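PDB 2YVU: probable adenylyl-sulfate kinase from Aeropyrum pernix, which probably catalyses the ATP-dependent phosphorylation of adenosine 5'-phosphosulfate to 3'-phosphoadenylyl sulfate, a step in making activated sulfate. Local coordinates for residues 16-21 and 115-120; 45-50 and 88-93; 119-124 and 163-168; 159-164 and 174-179. All coordinates share one frame; numbering follows the deposited sequence.

Interaction 1 (16-21 and 115-120); sequences VWLTGL and LEIYVK
Val16 to Thr19 run parallel to Leu115 to Tyr118 in adjacent strands whose axes approach to 4.8 Å at an angle of 26°, so that Trp17 is level with Glu116 and Leu18 with Ile117. Four backbone hydrogen bonds alternate across the pair: Trp17 N to Leu115 O, Ile117 N to Trp17 O, Thr19 N to Ile117 O, and Val119 N to Thr19 O at 3.0 Å. Thr19 O also lies 3.6 Å from Tyr118 CD1, at the edge of the ring and near its plane. On one face the side chains of Leu18 and Ile117 run alongside each other in the same direction, with Leu18 CD2 3.7 Å from Ile117 CB. Ile117 CG1 stands beside its own backbone N (chi1 -49°) and meets Val16 CG1 at 3.8 Å. On the other face Thr19 CG2 rests 4.1 Å from Glu116 CG; Thr19 OG1 is hydrogen-bonded to Tyr153 OH, and the Glu116 carboxylate is held by Arg100 and Arg104. Trp17 turns its indole away from the partner strand, and NE1 is hydrogen-bonded to Ser94 OG of the probable phosphoserine site. Gly20 is the first residue of the probable ATP-binding P-loop, and a CB on it would collide with Val119 O; a water receiving from Leu21 N donates to that same oxygen at 2.6 Å. Helix 170-184 lies against Val16, Leu18 and Ile117, and helix 26-39 against Leu18 and Val119. Helix 97-109 packs on Trp17 and Thr19 from the opposite face, while strands 87-91 and 161-164 flank the pair in the sheet.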
loop_
_atom_site.group_PDB
_atom_site.type_symbol
_atom_site.label_atom_id
_atom_site.label_comp_id
_atom_site.label_asym_id
_atom_site.label_seq_id
_atom_site.Cartn_x
_atom_site.Cartn_y
_atom_site.Cartn_z
ATOM N N VAL A 16 2.318 0.244 -14.344
ATOM C CA VAL A 16 2.529 -0.718 -15.401
ATOM C C VAL A 16 2.037 -2.027 -14.793
ATOM O O VAL A 16 2.604 -2.514 -13.804
ATOM C CB VAL A 16 4.026 -0.840 -15.769
ATOM C CG1 VAL A 16 4.192 -1.873 -16.864
ATOM C CG2 VAL A 16 4.572 0.502 -16.170
ATOM N N TRP A 17 0.976 -2.578 -15.374
ATOM C CA TRP A 17 0.359 -3.804 -14.882
ATOM C C TRP A 17 0.648 -5.025 -15.747
ATOM O O TRP A 17 0.043 -5.197 -16.823
ATOM C CB TRP A 17 -1.150 -3.595 -14.766
ATOM C CG TRP A 17 -1.854 -4.681 -14.010
ATOM C CD1 TRP A 17 -2.326 -5.869 -14.514
ATOM C CD2 TRP A 17 -2.065 -4.733 -12.597
ATOM N NE1 TRP A 17 -2.813 -6.660 -13.492
ATOM C CE2 TRP A 17 -2.655 -5.991 -12.305
ATOM C CE3 TRP A 17 -1.810 -3.841 -11.540
ATOM C CZ2 TRP A 17 -2.975 -6.382 -11.008
ATOM C CZ3 TRP A 17 -2.132 -4.232 -10.256
ATOM C CH2 TRP A 17 -2.708 -5.494 -9.997
ATOM N N LEU A 18 1.563 -5.892 -15.301
ATOM C CA LEU A 18 1.859 -7.056 -16.125
ATOM C C LEU A 18 0.854 -8.166 -15.835
ATOM O O LEU A 18 0.676 -8.571 -14.686
ATOM C CB LEU A 18 3.276 -7.549 -15.857
ATOM C CG LEU A 18 4.394 -6.496 -15.944
ATOM C CD1 LEU A 18 5.645 -7.033 -15.272
ATOM C CD2 LEU A 18 4.680 -6.138 -17.381
ATOM N N THR A 19 0.190 -8.662 -16.870
ATOM C CA THR A 19 -0.763 -9.737 -16.661
ATOM C C THR A 19 -0.387 -10.906 -17.574
ATOM O O THR A 19 0.001 -10.720 -18.738
ATOM C CB THR A 19 -2.228 -9.270 -16.937
ATOM O OG1 THR A 19 -3.122 -10.380 -16.813
ATOM C CG2 THR A 19 -2.357 -8.690 -18.334
ATOM N N GLY A 20 -0.485 -12.112 -17.025
ATOM C CA GLY A 20 -0.142 -13.296 -17.770
ATOM C C GLY A 20 -0.151 -14.500 -16.848
ATOM O O GLY A 20 -0.316 -14.355 -15.641
ATOM N N LEU A 21 0.026 -15.682 -17.422
ATOM C CA LEU A 21 0.015 -16.918 -16.662
ATOM C C LEU A 21 1.222 -17.058 -15.761
ATOM O O LEU A 21 2.286 -16.501 -16.040
ATOM C CB LEU A 21 -0.020 -18.127 -17.620
ATOM C CG LEU A 21 -1.291 -18.407 -18.431
ATOM C CD1 LEU A 21 -1.013 -19.511 -19.453
ATOM C CD2 LEU A 21 -2.425 -18.804 -17.502
ATOM N N LEU A 115 -1.003 1.148 -17.803
ATOM C CA LEU A 115 -0.575 0.355 -18.952
ATOM C C LEU A 115 -0.708 -1.142 -18.713
ATOM O O LEU A 115 0.078 -1.739 -17.977
ATOM C CB LEU A 115 0.884 0.675 -19.308
ATOM C CG LEU A 115 1.181 2.158 -19.525
ATOM C CD1 LEU A 115 2.672 2.394 -19.729
ATOM C CD2 LEU A 115 0.384 2.629 -20.709
ATOM N N GLU A 116 -1.703 -1.749 -19.343
ATOM C CA GLU A 116 -1.931 -3.178 -19.207
ATOM C C GLU A 116 -1.054 -3.898 -20.231
ATOM O O GLU A 116 -1.266 -3.806 -21.445
ATOM C CB GLU A 116 -3.406 -3.482 -19.425
ATOM C CG GLU A 116 -3.793 -4.936 -19.262
ATOM C CD GLU A 116 -5.301 -5.098 -19.115
ATOM O OE1 GLU A 116 -6.038 -4.188 -19.528
ATOM O OE2 GLU A 116 -5.754 -6.129 -18.590
ATOM N N ILE A 117 -0.055 -4.599 -19.719
ATOM C CA ILE A 117 0.915 -5.313 -20.539
ATOM C C ILE A 117 0.660 -6.812 -20.526
ATOM O O ILE A 117 0.785 -7.477 -19.483
ATOM C CB ILE A 117 2.341 -5.071 -20.001
ATOM C CG1 ILE A 117 2.548 -3.568 -19.781
ATOM C CG2 ILE A 117 3.385 -5.766 -20.909
ATOM C CD1 ILE A 117 2.403 -2.689 -21.052
ATOM N N TYR A 118 0.330 -7.357 -21.688
ATOM C CA TYR A 118 0.076 -8.786 -21.773
ATOM C C TYR A 118 1.353 -9.568 -22.067
ATOM O O TYR A 118 1.923 -9.473 -23.159
ATOM C CB TYR A 118 -0.999 -9.067 -22.838
ATOM C CG TYR A 118 -1.328 -10.540 -23.049
ATOM C CD1 TYR A 118 -1.282 -11.454 -21.997
ATOM C CD2 TYR A 118 -1.744 -11.003 -24.292
ATOM C CE1 TYR A 118 -1.647 -12.807 -22.179
ATOM C CE2 TYR A 118 -2.112 -12.346 -24.484
ATOM C CZ TYR A 118 -2.059 -13.238 -23.423
ATOM O OH TYR A 118 -2.402 -14.567 -23.624
ATOM N N VAL A 119 1.796 -10.331 -21.067
ATOM C CA VAL A 119 2.971 -11.185 -21.158
ATOM C C VAL A 119 2.388 -12.519 -21.638
ATOM O O VAL A 119 1.812 -13.292 -20.869
ATOM C CB VAL A 119 3.648 -11.316 -19.780
ATOM C CG1 VAL A 119 4.928 -12.159 -19.888
ATOM C CG2 VAL A 119 3.960 -9.919 -19.243
ATOM N N LYS A 120 2.563 -12.766 -22.928
ATOM C CA LYS A 120 1.975 -13.910 -23.606
ATOM C C LYS A 120 2.777 -15.195 -23.705
ATOM O O LYS A 120 3.888 -15.218 -24.254
ATOM C CB LYS A 120 1.541 -13.440 -24.999
ATOM C CG LYS A 120 0.976 -14.507 -25.912
ATOM C CD LYS A 120 0.461 -13.840 -27.184
ATOM C CE LYS A 120 -0.208 -14.842 -28.116
ATOM N NZ LYS A 120 0.753 -15.895 -28.567
HETATM O O HOH W 1 0.679 -15.601 -20.466
#

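Interaction 2 (45-50 and 88-93); sequences EVLDGD and VICSFV
Phe92 lays its ring against the backbone of Leu47, Asp48 and Gly49, and this is the tight part of the contact. Asp48 CA sits over one ring face, offset toward the rim, while Phe92 CE2 comes within 3.3 Å of Asp48 C and CE1 lies 3.2 Å from Leu47 O. CG stands anti to the carbonyl carbon of Phe92 (chi1 -72°), which turns the ring toward 45-50. An alanine here would probably leave a gap beneath the Leu47–Gly49 peptides. Parallel strands 45-48 and 88-91 are joined by Ile89 N to Glu45 O, Leu47 N to Ile89 O and Ser91 N to Leu47 O, the last at 2.9 Å. Leu47 CD1 packs on Val88 CG1 at 3.7 Å.

The end beyond Asp48 is looser. Gly49 N reaches Ser91 O only weakly, at 3.5 Å, and a water takes up the slack, accepting from Gly49 N and donating to Ser91 O at 2.7 Å. Asp48, partly exposed, is the N-cap of helix 49-53, its OD1 accepting from Trp51 N.

Ser91 OG is hydrogen-bonded to Thr27 OG1 of the probable ATP site. Glu45 OE2 accepts a hydrogen bond from Asn84 and forms a salt bridge with Arg83, both of the second subunit. Helix 26-39 packs on Val46 and Ile89, helix 64-82 on Val88 and Phe92. Strand 14-19 flanks 87-91 on its other side.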
loop_
_atom_site.group_PDB
_atom_site.type_symbol
_atom_site.label_atom_id
_atom_site.label_comp_id
_atom_site.label_asym_id
_atom_site.label_seq_id
_atom_site.Cartn_x
_atom_site.Cartn_y
_atom_site.Cartn_z
ATOM N N GLU A 45 8.798 1.281 -7.896
ATOM C CA GLU A 45 8.436 0.240 -6.947
ATOM C C GLU A 45 7.850 -0.897 -7.734
ATOM O O GLU A 45 6.994 -0.686 -8.592
ATOM C CB GLU A 45 7.417 0.710 -5.931
ATOM C CG GLU A 45 7.970 1.722 -4.960
ATOM C CD GLU A 45 8.956 1.099 -3.995
ATOM O OE1 GLU A 45 9.034 -0.140 -3.941
ATOM O OE2 GLU A 45 9.628 1.844 -3.281
ATOM N N VAL A 46 8.326 -2.104 -7.446
ATOM C CA VAL A 46 7.834 -3.285 -8.103
ATOM C C VAL A 46 6.978 -3.979 -7.056
ATOM O O VAL A 46 7.462 -4.285 -5.974
ATOM C CB VAL A 46 8.979 -4.237 -8.494
ATOM C CG1 VAL A 46 8.410 -5.522 -9.029
ATOM C CG2 VAL A 46 9.874 -3.596 -9.531
ATOM N N LEU A 47 5.706 -4.197 -7.369
ATOM C CA LEU A 47 4.809 -4.875 -6.458
ATOM C C LEU A 47 4.460 -6.202 -7.109
ATOM O O LEU A 47 4.053 -6.239 -8.268
ATOM C CB LEU A 47 3.527 -4.047 -6.211
ATOM C CG LEU A 47 3.700 -2.592 -5.741
ATOM C CD1 LEU A 47 2.345 -1.908 -5.656
ATOM C CD2 LEU A 47 4.389 -2.544 -4.383
ATOM N N ASP A 48 4.649 -7.296 -6.378
ATOM C CA ASP A 48 4.321 -8.606 -6.917
ATOM C C ASP A 48 3.690 -9.483 -5.841
ATOM O O ASP A 48 3.628 -9.091 -4.681
ATOM C CB ASP A 48 5.570 -9.257 -7.515
ATOM C CG ASP A 48 6.687 -9.409 -6.504
ATOM O OD1 ASP A 48 6.559 -10.246 -5.593
ATOM O OD2 ASP A 48 7.688 -8.667 -6.603
ATOM N N GLY A 49 3.199 -10.654 -6.230
ATOM C CA GLY A 49 2.544 -11.555 -5.288
ATOM C C GLY A 49 3.391 -12.068 -4.146
ATOM O O GLY A 49 2.939 -12.138 -3.007
ATOM N N ASP A 50 4.631 -12.431 -4.434
ATOM C CA ASP A 50 5.503 -12.933 -3.391
ATOM C C ASP A 50 5.719 -11.864 -2.320
ATOM O O ASP A 50 5.760 -12.166 -1.127
ATOM C CB ASP A 50 6.835 -13.399 -3.996
ATOM C CG ASP A 50 6.706 -14.740 -4.726
ATOM O OD1 ASP A 50 5.566 -15.226 -4.899
ATOM O OD2 ASP A 50 7.744 -15.309 -5.135
ATOM N N VAL A 88 5.056 2.660 -10.832
ATOM C CA VAL A 88 4.714 1.415 -10.155
ATOM C C VAL A 88 4.586 0.272 -11.123
ATOM O O VAL A 88 3.699 0.278 -11.972
ATOM C CB VAL A 88 3.398 1.545 -9.416
ATOM C CG1 VAL A 88 3.190 0.316 -8.463
ATOM C CG2 VAL A 88 3.386 2.863 -8.655
ATOM N N ILE A 89 5.485 -0.694 -11.013
ATOM C CA ILE A 89 5.436 -1.851 -11.904
ATOM C C ILE A 89 4.805 -3.011 -11.139
ATOM O O ILE A 89 5.320 -3.455 -10.100
ATOM C CB ILE A 89 6.851 -2.201 -12.409
ATOM C CG1 ILE A 89 7.440 -0.981 -13.142
ATOM C CG2 ILE A 89 6.798 -3.393 -13.368
ATOM C CD1 ILE A 89 8.970 -1.027 -13.278
ATOM N N CYS A 90 3.669 -3.488 -11.640
ATOM C CA CYS A 90 2.949 -4.565 -10.968
ATOM C C CYS A 90 2.952 -5.901 -11.698
ATOM O O CYS A 90 2.740 -5.959 -12.907
ATOM C CB CYS A 90 1.492 -4.154 -10.734
ATOM S SG CYS A 90 1.254 -2.738 -9.705
ATOM N N SER A 91 3.167 -6.974 -10.944
ATOM C CA SER A 91 3.173 -8.321 -11.499
ATOM C C SER A 91 2.344 -9.205 -10.591
ATOM O O SER A 91 2.817 -9.674 -9.545
ATOM C CB SER A 91 4.586 -8.893 -11.566
ATOM O OG SER A 91 4.497 -10.215 -12.060
ATOM N N PHE A 92 1.100 -9.437 -10.981
ATOM C CA PHE A 92 0.228 -10.237 -10.149
ATOM C C PHE A 92 -0.546 -11.301 -10.891
ATOM O O PHE A 92 -0.593 -11.311 -12.116
ATOM C CB PHE A 92 -0.771 -9.334 -9.424
ATOM C CG PHE A 92 -0.160 -8.518 -8.342
ATOM C CD1 PHE A 92 0.312 -7.240 -8.605
ATOM C CD2 PHE A 92 -0.005 -9.052 -7.064
ATOM C CE1 PHE A 92 0.934 -6.490 -7.606
ATOM C CE2 PHE A 92 0.619 -8.312 -6.054
ATOM C CZ PHE A 92 1.088 -7.025 -6.325
ATOM N N VAL A 93 -1.147 -12.202 -10.117
ATOM C CA VAL A 93 -1.983 -13.249 -10.676
ATOM C C VAL A 93 -3.376 -12.602 -10.712
ATOM O O VAL A 93 -4.028 -12.420 -9.674
ATOM C CB VAL A 93 -1.975 -14.513 -9.781
ATOM C CG1 VAL A 93 -2.339 -14.150 -8.365
ATOM C CG2 VAL A 93 -2.942 -15.552 -10.324
HETATM O O HOH W 2 3.119 -12.235 -8.714
#

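Interaction 3 (119-124 and 163-168); sequences VKASLE and LDTESN
Lys120 O is gripped twice by Thr165, whose N donates in the carbonyl plane at 3.1 Å and whose OG1 donates from above that plane at 3.0 Å. This pair of hydrogen bonds fastens the end of parallel strand 114-120 to an Asx turn that closes strand 161-164. With OG1 set between the backbone N and the carbonyl carbon (chi1 68°), Thr165 can use both donors on one oxygen; OG1 is also hydrogen-bonded to Arg129 NH1. The turn is built on Asp164 OD1, which accepts from Glu166 N at 2.8 Å, nearly along the C-O axis, and from Ser167 N above the carboxylate plane. Lys120 NZ stays 4.0 Å from Asp164 OD2, too far for a salt bridge. An alanine in place of Asp164 would probably leave Glu166 N and Ser167 N without their acceptor and the turn less firmly fixed. That turn presents Glu166, whose OE1 takes a straight bond from Ser122 N at 3.0 Å, just where helix 123-129 is about to start; Ser122 OG caps that helix at Glu125 N. Lys120 N donates to Leu163 O. On the buried side, Val119 CG1 meets Thr165 CG2 at 3.5 Å.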
loop_
_atom_site.group_PDB
_atom_site.type_symbol
_atom_site.label_atom_id
_atom_site.label_comp_id
_atom_site.label_asym_id
_atom_site.label_seq_id
_atom_site.Cartn_x
_atom_site.Cartn_y
_atom_site.Cartn_z
ATOM N N VAL A 119 1.796 -10.331 -21.067
ATOM C CA VAL A 119 2.971 -11.185 -21.158
ATOM C C VAL A 119 2.388 -12.519 -21.638
ATOM O O VAL A 119 1.812 -13.292 -20.869
ATOM C CB VAL A 119 3.648 -11.316 -19.780
ATOM C CG1 VAL A 119 4.928 -12.159 -19.888
ATOM C CG2 VAL A 119 3.960 -9.919 -19.243
ATOM N N LYS A 120 2.563 -12.766 -22.928
ATOM C CA LYS A 120 1.975 -13.910 -23.606
ATOM C C LYS A 120 2.777 -15.195 -23.705
ATOM O O LYS A 120 3.888 -15.218 -24.254
ATOM C CB LYS A 120 1.541 -13.440 -24.999
ATOM C CG LYS A 120 0.976 -14.507 -25.912
ATOM C CD LYS A 120 0.461 -13.840 -27.184
ATOM C CE LYS A 120 -0.208 -14.842 -28.116
ATOM N NZ LYS A 120 0.753 -15.895 -28.567
ATOM N N ALA A 121 2.168 -16.255 -23.181
ATOM C CA ALA A 121 2.712 -17.606 -23.143
ATOM C C ALA A 121 1.539 -18.586 -22.990
ATOM O O ALA A 121 0.667 -18.385 -22.158
ATOM C CB ALA A 121 3.664 -17.750 -21.956
ATOM N N SER A 122 1.507 -19.654 -23.778
ATOM C CA SER A 122 0.408 -20.598 -23.658
ATOM C C SER A 122 0.519 -21.402 -22.382
ATOM O O SER A 122 1.588 -21.503 -21.780
ATOM C CB SER A 122 0.391 -21.568 -24.834
ATOM O OG SER A 122 1.437 -22.505 -24.702
ATOM N N LEU A 123 -0.609 -21.981 -21.984
ATOM C CA LEU A 123 -0.709 -22.815 -20.799
ATOM C C LEU A 123 0.231 -24.020 -20.902
ATOM O O LEU A 123 0.940 -24.344 -19.964
ATOM C CB LEU A 123 -2.141 -23.331 -20.676
ATOM C CG LEU A 123 -2.706 -23.715 -19.311
ATOM C CD1 LEU A 123 -3.687 -24.853 -19.530
ATOM C CD2 LEU A 123 -1.611 -24.120 -18.341
ATOM N N GLU A 124 0.209 -24.697 -22.043
ATOM C CA GLU A 124 1.049 -25.871 -22.229
ATOM C C GLU A 124 2.497 -25.449 -22.204
ATOM O O GLU A 124 3.359 -26.195 -21.758
ATOM C CB GLU A 124 0.754 -26.556 -23.564
ATOM C CG GLU A 124 -0.658 -27.083 -23.703
ATOM C CD GLU A 124 -0.885 -27.787 -25.035
ATOM O OE1 GLU A 124 -0.314 -27.351 -26.058
ATOM O OE2 GLU A 124 -1.649 -28.772 -25.061
ATOM N N LEU A 163 3.774 -8.751 -24.992
ATOM C CA LEU A 163 5.157 -9.227 -24.977
ATOM C C LEU A 163 5.105 -10.736 -25.221
ATOM O O LEU A 163 4.723 -11.517 -24.335
ATOM C CB LEU A 163 5.843 -8.905 -23.627
ATOM C CG LEU A 163 5.967 -7.410 -23.263
ATOM C CD1 LEU A 163 6.721 -7.287 -21.960
ATOM C CD2 LEU A 163 6.687 -6.611 -24.362
ATOM N N ASP A 164 5.466 -11.147 -26.435
ATOM C CA ASP A 164 5.441 -12.566 -26.778
ATOM C C ASP A 164 6.692 -13.238 -26.234
ATOM O O ASP A 164 7.778 -13.094 -26.805
ATOM C CB ASP A 164 5.380 -12.758 -28.297
ATOM C CG ASP A 164 5.061 -14.202 -28.681
ATOM O OD1 ASP A 164 5.542 -15.125 -27.992
ATOM O OD2 ASP A 164 4.332 -14.419 -29.670
ATOM N N THR A 165 6.547 -13.976 -25.137
ATOM C CA THR A 165 7.696 -14.637 -24.536
ATOM C C THR A 165 8.100 -15.938 -25.241
ATOM O O THR A 165 9.044 -16.597 -24.823
ATOM C CB THR A 165 7.462 -14.926 -23.032
ATOM O OG1 THR A 165 6.451 -15.924 -22.887
ATOM C CG2 THR A 165 7.013 -13.651 -22.293
ATOM N N GLU A 166 7.391 -16.316 -26.300
ATOM C CA GLU A 166 7.756 -17.538 -27.012
ATOM C C GLU A 166 8.556 -17.205 -28.267
ATOM O O GLU A 166 9.488 -17.928 -28.636
ATOM C CB GLU A 166 6.501 -18.368 -27.353
ATOM C CG GLU A 166 6.079 -19.330 -26.215
ATOM C CD GLU A 166 4.765 -20.080 -26.475
ATOM O OE1 GLU A 166 3.757 -19.772 -25.798
ATOM O OE2 GLU A 166 4.738 -20.984 -27.346
ATOM N N SER A 167 8.211 -16.085 -28.894
ATOM C CA SER A 167 8.873 -15.631 -30.109
ATOM C C SER A 167 10.105 -14.797 -29.823
ATOM O O SER A 167 11.096 -14.883 -30.543
ATOM C CB SER A 167 7.921 -14.766 -30.941
ATOM O OG SER A 167 6.633 -15.339 -31.000
ATOM N N ASN A 168 10.043 -13.979 -28.776
ATOM C CA ASN A 168 11.157 -13.089 -28.456
ATOM C C ASN A 168 11.875 -13.360 -27.160
ATOM O O ASN A 168 11.322 -13.978 -26.248
ATOM C CB ASN A 168 10.674 -11.634 -28.450
ATOM C CG ASN A 168 10.229 -11.171 -29.816
ATOM O OD1 ASN A 168 9.037 -11.071 -30.095
ATOM N ND2 ASN A 168 11.189 -10.895 -30.681
#

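Interaction 4 (159-164 and 174-179); sequences PQLVLD and VSYLYS
The Tyr176 ring is approached along its CD2–CE2 side: Leu163 CD2 lies at the edge, 3.7 Å from Tyr176 CD2, and Val162 O lies near the ring plane, 3.9 Å from CE2. Leu161 comes at the ring obliquely, its CD1 3.6 Å from Tyr176 CE2 and also close to CZ. Leu161 CG is anti to the backbone N (chi1 -162°), and from there its two methyls divide the work. CD1 serves the tyrosine, while CD2 reaches the helix backbone, 3.7 Å from Leu177 CA, and touches Leu177 CD2 at 4.2 Å. Leu163 splits in the same manner: CD2 goes to Tyr176, and CD1 meets Leu177 CG at 4.1 Å, the two leucine side chains crossing at about a right angle. No hydrogen bond joins the segments, so the helix is held here by apolar packing.

Leu177 is buried and goes on to Leu33 of helix 26-39, whereas Tyr176 is exposed and lies at the margin of the packing. Leu161 and Leu163 also touch Ile117 of the adjacent strand. Strand 161-164 and the helical segment 174-179, part of helix 170-184, run nearly antiparallel (171°), their axes 9.2 Å apart at the closest: the last strand at one side of a parallel sheet, followed by a C-terminal helix folded back on it, as in the layered alpha/beta fold of P-loop kinases.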
loop_
_atom_site.group_PDB
_atom_site.type_symbol
_atom_site.label_atom_id
_atom_site.label_comp_id
_atom_site.label_asym_id
_atom_site.label_seq_id
_atom_site.Cartn_x
_atom_site.Cartn_y
_atom_site.Cartn_z
ATOM N N PRO A 159 -4.849 -4.594 -24.709
ATOM C CA PRO A 159 -3.694 -4.281 -23.865
ATOM C C PRO A 159 -2.895 -3.130 -24.454
ATOM O O PRO A 159 -2.991 -2.842 -25.635
ATOM C CB PRO A 159 -2.906 -5.572 -23.891
ATOM C CG PRO A 159 -3.110 -6.009 -25.301
ATOM C CD PRO A 159 -4.605 -5.822 -25.482
ATOM N N GLN A 160 -2.103 -2.459 -23.643
ATOM C CA GLN A 160 -1.325 -1.379 -24.207
ATOM C C GLN A 160 -0.101 -1.949 -24.906
ATOM O O GLN A 160 0.571 -1.255 -25.675
ATOM C CB GLN A 160 -0.939 -0.380 -23.125
ATOM C CG GLN A 160 -2.043 0.610 -22.784
ATOM C CD GLN A 160 -3.373 -0.041 -22.383
ATOM O OE1 GLN A 160 -4.344 0.005 -23.131
ATOM N NE2 GLN A 160 -3.422 -0.625 -21.196
ATOM N N LEU A 161 0.180 -3.231 -24.679
ATOM C CA LEU A 161 1.336 -3.825 -25.339
ATOM C C LEU A 161 1.307 -5.328 -25.106
ATOM O O LEU A 161 0.833 -5.779 -24.074
ATOM C CB LEU A 161 2.632 -3.233 -24.750
ATOM C CG LEU A 161 3.953 -3.368 -25.513
ATOM C CD1 LEU A 161 3.896 -2.422 -26.708
ATOM C CD2 LEU A 161 5.156 -2.994 -24.621
ATOM N N VAL A 162 1.837 -6.088 -26.052
ATOM C CA VAL A 162 1.895 -7.545 -25.945
ATOM C C VAL A 162 3.350 -7.974 -25.979
ATOM O O VAL A 162 4.095 -7.582 -26.874
ATOM C CB VAL A 162 1.180 -8.242 -27.121
ATOM C CG1 VAL A 162 1.353 -9.762 -27.014
ATOM C CG2 VAL A 162 -0.294 -7.862 -27.127
ATOM N N LEU A 163 3.774 -8.751 -24.992
ATOM C CA LEU A 163 5.157 -9.227 -24.977
ATOM C C LEU A 163 5.105 -10.736 -25.221
ATOM O O LEU A 163 4.723 -11.517 -24.335
ATOM C CB LEU A 163 5.843 -8.905 -23.627
ATOM C CG LEU A 163 5.967 -7.410 -23.263
ATOM C CD1 LEU A 163 6.721 -7.287 -21.960
ATOM C CD2 LEU A 163 6.687 -6.611 -24.362
ATOM N N ASP A 164 5.466 -11.147 -26.435
ATOM C CA ASP A 164 5.441 -12.566 -26.778
ATOM C C ASP A 164 6.692 -13.238 -26.234
ATOM O O ASP A 164 7.778 -13.094 -26.805
ATOM C CB ASP A 164 5.380 -12.758 -28.297
ATOM C CG ASP A 164 5.061 -14.202 -28.681
ATOM O OD1 ASP A 164 5.542 -15.125 -27.992
ATOM O OD2 ASP A 164 4.332 -14.419 -29.670
ATOM N N VAL A 174 12.029 -6.656 -22.662
ATOM C CA VAL A 174 12.232 -5.617 -21.664
ATOM C C VAL A 174 12.417 -4.272 -22.393
ATOM O O VAL A 174 11.879 -3.227 -21.996
ATOM C CB VAL A 174 13.496 -5.889 -20.818
ATOM C CG1 VAL A 174 13.853 -4.652 -20.078
ATOM C CG2 VAL A 174 13.242 -7.042 -19.819
ATOM N N SER A 175 13.193 -4.327 -23.468
ATOM C CA SER A 175 13.498 -3.166 -24.275
ATOM C C SER A 175 12.250 -2.608 -24.943
ATOM O O SER A 175 12.099 -1.403 -25.078
ATOM C CB SER A 175 14.529 -3.565 -25.344
ATOM O OG SER A 175 14.813 -2.493 -26.210
ATOM N N TYR A 176 11.350 -3.492 -25.355
ATOM C CA TYR A 176 10.122 -3.060 -26.016
ATOM C C TYR A 176 9.208 -2.367 -25.016
ATOM O O TYR A 176 8.587 -1.358 -25.342
ATOM C CB TYR A 176 9.433 -4.281 -26.646
ATOM C CG TYR A 176 8.285 -4.013 -27.614
ATOM C CD1 TYR A 176 8.385 -3.044 -28.621
ATOM C CD2 TYR A 176 7.122 -4.788 -27.565
ATOM C CE1 TYR A 176 7.366 -2.861 -29.552
ATOM C CE2 TYR A 176 6.087 -4.615 -28.492
ATOM C CZ TYR A 176 6.218 -3.649 -29.484
ATOM O OH TYR A 176 5.192 -3.477 -30.392
ATOM N N LEU A 177 9.137 -2.903 -23.794
ATOM C CA LEU A 177 8.286 -2.336 -22.728
ATOM C C LEU A 177 8.856 -1.003 -22.266
ATOM O O LEU A 177 8.126 -0.059 -21.976
ATOM C CB LEU A 177 8.233 -3.286 -21.508
ATOM C CG LEU A 177 6.963 -3.447 -20.636
ATOM C CD1 LEU A 177 7.350 -3.801 -19.202
ATOM C CD2 LEU A 177 6.112 -2.214 -20.654
ATOM N N TYR A 178 10.178 -0.957 -22.175
ATOM C CA TYR A 178 10.877 0.249 -21.768
ATOM C C TYR A 178 10.573 1.398 -22.721
ATOM O O TYR A 178 10.424 2.527 -22.280
ATOM C CB TYR A 178 12.387 -0.028 -21.713
ATOM C CG TYR A 178 13.250 1.214 -21.552
ATOM C CD1 TYR A 178 13.518 2.046 -22.642
ATOM C CD2 TYR A 178 13.804 1.550 -20.314
ATOM C CE1 TYR A 178 14.314 3.174 -22.509
ATOM C CE2 TYR A 178 14.608 2.688 -20.166
ATOM C CZ TYR A 178 14.854 3.489 -21.270
ATOM O OH TYR A 178 15.634 4.602 -21.147
ATOM N N SER A 179 10.474 1.124 -24.022
ATOM C CA SER A 179 10.185 2.190 -24.994
ATOM C C SER A 179 8.790 2.774 -24.798
ATOM O O SER A 179 8.604 3.988 -24.919
ATOM C CB SER A 179 10.318 1.671 -26.427
ATOM O OG SER A 179 11.663 1.338 -26.727
#

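All four contacts involve strands of one parallel sheet, interaction 4 adding the helix packed on its last strand. Interactions 1 and 2, centres 11 Å apart, are stitched together by probable hydrogen bonds, Val16 O to Cys90 N at 2.6 Å and Leu18 N to Cys90 O at 2.7 Å. Interaction 3 continues strand 114-120 and shares Leu163 and Asp164 with interaction 4; a probable hydrogen bond, Leu163 N to Tyr118 O at 2.7 Å, ties both to interaction 1. The probable ATP site begins at Gly20 of interaction 1, whose Trp17 side chain lies about 3 Å from that of Ser94, the probable phosphoserine site. In interaction 2 the Ser91 side chain is about 3 Å from that of Thr27.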